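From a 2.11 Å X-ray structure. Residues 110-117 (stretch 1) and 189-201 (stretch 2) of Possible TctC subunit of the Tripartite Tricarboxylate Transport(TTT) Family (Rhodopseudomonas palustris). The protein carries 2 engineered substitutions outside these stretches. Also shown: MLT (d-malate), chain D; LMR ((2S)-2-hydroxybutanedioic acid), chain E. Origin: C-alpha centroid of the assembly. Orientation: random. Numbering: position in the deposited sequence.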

# COMPACT_ATOMS: atom_id res chain seq x y z
N GLU A 110 -5.44 -2.86 -6.39
CA GLU A 110 -4.62 -3.97 -5.87
C GLU A 110 -3.40 -3.99 -6.78
O GLU A 110 -3.55 -3.74 -7.98
N MET A 111 -2.23 -4.21 -6.19
CA MET A 111 -0.97 -4.24 -6.96
C MET A 111 0.05 -5.10 -6.22
O MET A 111 0.04 -5.19 -4.99
N PRO A 112 0.98 -5.73 -6.96
CA PRO A 112 2.10 -6.42 -6.33
C PRO A 112 3.12 -5.46 -5.71
O PRO A 112 3.17 -4.27 -6.02
N VAL A 113 3.89 -6.04 -4.81
CA VAL A 113 5.06 -5.46 -4.11
C VAL A 113 6.32 -6.04 -4.75
O VAL A 113 6.32 -7.27 -5.09
N LEU A 114 7.35 -5.20 -4.86
CA LEU A 114 8.68 -5.50 -5.44
C LEU A 114 9.75 -5.33 -4.37
O LEU A 114 9.68 -4.34 -3.62
N LEU A 115 10.75 -6.21 -4.37
CA LEU A 115 11.99 -6.02 -3.59
C LEU A 115 12.93 -5.17 -4.44
O LEU A 115 13.32 -5.65 -5.49
N LEU A 116 13.18 -3.92 -4.04
CA LEU A 116 14.07 -2.98 -4.76
C LEU A 116 15.37 -2.85 -3.98
O LEU A 116 15.35 -3.02 -2.76
N ALA A 117 16.45 -2.49 -4.65
CA ALA A 117 17.68 -2.07 -3.96
C ALA A 117 18.27 -0.88 -4.69
O ALA A 117 17.89 -0.63 -5.87
N MET A 189 14.36 -2.22 0.10
CA MET A 189 12.99 -1.73 0.32
C MET A 189 12.06 -2.70 -0.40
O MET A 189 12.42 -3.15 -1.52
N CYS A 190 10.95 -3.05 0.23
CA CYS A 190 9.81 -3.68 -0.47
C CYS A 190 8.83 -2.57 -0.74
O CYS A 190 8.52 -1.86 0.22
N ASP A 191 8.47 -2.34 -2.01
CA ASP A 191 7.57 -1.21 -2.37
C ASP A 191 6.46 -1.69 -3.31
O ASP A 191 6.64 -2.65 -4.04
N GLN A 192 5.33 -1.00 -3.24
CA GLN A 192 4.20 -1.11 -4.20
C GLN A 192 4.69 -0.71 -5.60
O GLN A 192 5.45 0.27 -5.75
N ILE A 193 4.24 -1.45 -6.61
CA ILE A 193 4.71 -1.33 -8.01
C ILE A 193 4.47 0.10 -8.52
O ILE A 193 5.36 0.58 -9.25
N VAL A 194 3.36 0.76 -8.19
CA VAL A 194 3.06 2.14 -8.70
C VAL A 194 4.15 3.11 -8.24
O VAL A 194 4.47 4.00 -8.99
N ASN A 195 4.70 2.95 -7.05
CA ASN A 195 5.83 3.81 -6.63
C ASN A 195 7.11 3.42 -7.38
O ASN A 195 7.85 4.34 -7.77
N ALA A 196 7.36 2.12 -7.56
CA ALA A 196 8.66 1.60 -8.02
C ALA A 196 8.84 1.85 -9.53
O ALA A 196 10.00 2.04 -9.97
N VAL A 197 7.76 1.86 -10.31
CA VAL A 197 7.85 1.73 -11.79
C VAL A 197 8.62 2.92 -12.34
O VAL A 197 9.58 2.71 -13.06
N PRO A 198 8.25 4.19 -12.04
CA PRO A 198 8.92 5.34 -12.63
C PRO A 198 10.44 5.37 -12.34
O PRO A 198 11.18 5.76 -13.22
N ALA A 199 10.87 4.95 -11.16
CA ALA A 199 12.30 4.87 -10.78
C ALA A 199 13.02 3.80 -11.62
O ALA A 199 14.16 4.09 -12.09
N LEU A 200 12.40 2.63 -11.81
CA LEU A 200 12.94 1.51 -12.63
C LEU A 200 13.06 1.97 -14.09
O LEU A 200 14.11 1.73 -14.70
N ARG A 201 12.02 2.62 -14.60
CA ARG A 201 11.95 3.11 -16.01
C ARG A 201 13.02 4.18 -16.26
O ARG A 201 13.40 4.34 -17.42

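What forms the apolar centre of the contact? It lies on the sheet face that carries Leu114 and Leu116, where the helix starting at Ile193 packs against strand 110-117. Leu114 (chi1 m, chi2 t) reaches toward the helix with its CD1, which lies 4.0 Å from CG1 of Ile193, 4.0 Å from CB of Ala196 and 4.1 Å from CD1 of Leu200. One methyl group thus meets three residues spaced along the helix. Leu116, also m then t, sets its CD1 3.7 Å from CB of Ala196, so the small alanine, whose CA-to-CB bond points toward the strand, is touched by both leucines. The same CD1 of Leu116 lies 4.2 Å from CE of Met189, its bridge partner, and 4.2 Å from CB of Asp191.

How does the packing continue toward the start of the first strand? Met111 points toward the second stretch with chi1 p, chi2 t and chi3 p. Its CB comes within 3.6 Å of CG2 of Ile193, while its SD lies 3.5 Å from CG2 of Val194 (chi1 m) and 3.6 Å from CB of Gln192, so the methionine spans the junction where strand turns into helix. Ile193, t at both chi angles, also points toward the first strand, and its CG2 lies 4.0 Å from CD of Pro112. With the Leu114 contact at its CG1, this isoleucine links the first residues of the packing to its centre.

What lies on the other face of the sheet, and what holds the register? Val113, Leu115, Cys190 and Gln192 share that face. CG1 of Val113 (chi1 t) sits 3.8 Å from CB of Cys190, and CD1 of Leu115 (chi1 t, chi2 p) sits 4.0 Å from SG of the same cysteine (chi1 m). The antiparallel pairing is fixed by backbone hydrogen bonds: Leu114 and Asp191 exchange two, N of Leu114 to O of Asp191 and N of Asp191 to O of Leu114, both 2.8 Å. Leu116 and Met189 form a second pair, with N of Leu116 to O of Met189 at 2.7 Å and N of Met189 to O of Leu116 at 3.1 Å. Beyond the last bridge, N of Ile193 still donates to O of Pro112 at 3.1 Å, tying the first residue of the helix to the strand.

Where does the contact become polar? Asp191 (chi1 t) directs its carboxylate along its own stretch: OD2 accepts a hydrogen bond from ND2 of Asn195 at 2.5 Å, and OD1 a weak one from N of Gln192 at 2.9 Å. These bonds brace the strand-to-helix turn. Gln192, at the N-cap position with chi1 m and chi2 t, carries its amide out to the bound groups. Its NE2 donates to O2 of LMR at 2.7 Å and, more weakly, to O3 of MLT at 3.3 Å; the two malate models overlap in space.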

# COMPACT_ATOMS: atom_id res chain seq x y z
CB GLU A 110 -5.39 -5.29 -5.89
CG GLU A 110 -4.70 -6.43 -5.16
CD GLU A 110 -5.64 -7.48 -4.59
OE1 GLU A 110 -6.80 -7.57 -5.10
OE2 GLU A 110 -5.22 -8.19 -3.63
CB MET A 111 -0.46 -2.81 -7.12
CG MET A 111 0.03 -2.20 -5.83
SD MET A 111 0.48 -0.47 -6.09
CE MET A 111 -1.12 0.34 -6.00
CB PRO A 112 2.69 -7.25 -7.46
CG PRO A 112 2.35 -6.46 -8.70
CD PRO A 112 1.00 -5.85 -8.43
CB VAL A 113 4.98 -5.80 -2.62
CG1 VAL A 113 6.31 -5.62 -1.91
CG2 VAL A 113 3.88 -5.01 -1.94
CB LEU A 114 8.94 -4.51 -6.57
CG LEU A 114 8.18 -4.80 -7.85
CD1 LEU A 114 8.27 -3.64 -8.81
CD2 LEU A 114 8.73 -6.05 -8.51
CB LEU A 115 12.58 -7.40 -3.29
CG LEU A 115 13.96 -7.37 -2.65
CD1 LEU A 115 13.95 -6.54 -1.37
CD2 LEU A 115 14.44 -8.78 -2.39
CB LEU A 116 13.46 -1.59 -4.86
CG LEU A 116 12.03 -1.51 -5.36
CD1 LEU A 116 11.66 -0.05 -5.48
CD2 LEU A 116 11.86 -2.23 -6.70
CB ALA A 117 18.66 -3.21 -3.88
CB MET A 189 12.91 -0.33 -0.30
CG MET A 189 11.85 0.56 0.23
SD MET A 189 12.06 2.11 -0.66
CE MET A 189 10.76 2.00 -1.87
CB CYS A 190 9.22 -4.82 0.35
SG CYS A 190 10.45 -6.12 0.61
CB ASP A 191 8.39 -0.04 -2.90
CG ASP A 191 7.72 1.32 -2.83
OD1 ASP A 191 6.63 1.42 -2.22
OD2 ASP A 191 8.28 2.29 -3.41
CB GLN A 192 3.06 -0.25 -3.66
CG GLN A 192 2.38 -0.90 -2.46
CD GLN A 192 1.62 0.08 -1.61
OE1 GLN A 192 0.41 0.26 -1.79
NE2 GLN A 192 2.34 0.77 -0.73
CB ILE A 193 4.05 -2.43 -8.88
CG1 ILE A 193 4.71 -2.52 -10.26
CG2 ILE A 193 2.55 -2.23 -8.99
CD1 ILE A 193 4.33 -3.76 -11.02
CB VAL A 194 1.67 2.68 -8.34
CG1 VAL A 194 0.57 1.86 -8.99
CG2 VAL A 194 1.46 2.78 -6.85
CB ASN A 195 6.11 3.71 -5.14
CG ASN A 195 6.85 4.94 -4.64
OD1 ASN A 195 6.55 6.05 -5.06
ND2 ASN A 195 7.79 4.73 -3.74
CB ALA A 196 8.76 0.13 -7.70
CB VAL A 197 6.49 1.52 -12.48
CG1 VAL A 197 6.47 2.10 -13.89
CG2 VAL A 197 6.15 0.04 -12.54
CB PRO A 198 8.21 6.56 -12.00
CG PRO A 198 6.88 6.01 -11.51
CD PRO A 198 7.17 4.58 -11.11
CB ALA A 199 12.44 4.60 -9.31
CB LEU A 200 12.01 0.28 -12.53
CG LEU A 200 11.94 -0.39 -11.16
CD1 LEU A 200 10.84 -1.44 -11.12
CD2 LEU A 200 13.29 -1.02 -10.80
CB ARG A 201 10.54 3.62 -16.33
CG ARG A 201 9.58 2.53 -16.77
CD ARG A 201 8.16 3.06 -16.86
NE ARG A 201 7.16 2.08 -17.28
CZ ARG A 201 5.84 2.31 -17.29
NH1 ARG A 201 5.36 3.47 -16.87
NH2 ARG A 201 5.00 1.37 -17.70
C1 MLT D . 3.27 1.93 2.64
O1 MLT D . 2.42 1.20 3.21
O2 MLT D . 4.46 1.55 2.54
C2 MLT D . 2.83 3.28 2.13
O3 MLT D . 1.65 3.30 1.30
C3 MLT D . 3.86 3.90 1.23
C4 MLT D . 3.26 5.23 0.88
O4 MLT D . 2.10 5.29 0.40
O5 MLT D . 3.97 6.23 1.13
C1 LMR E . 3.54 1.80 2.52
O1A LMR E . 2.64 1.71 3.37
O1B LMR E . 4.54 1.04 2.47
C2 LMR E . 3.40 2.90 1.46
O2 LMR E . 2.14 2.93 0.80
C3 LMR E . 3.64 4.30 2.03
C4 LMR E . 3.20 5.29 0.97
O4A LMR E . 4.07 6.01 0.45
O4B LMR E . 1.99 5.31 0.63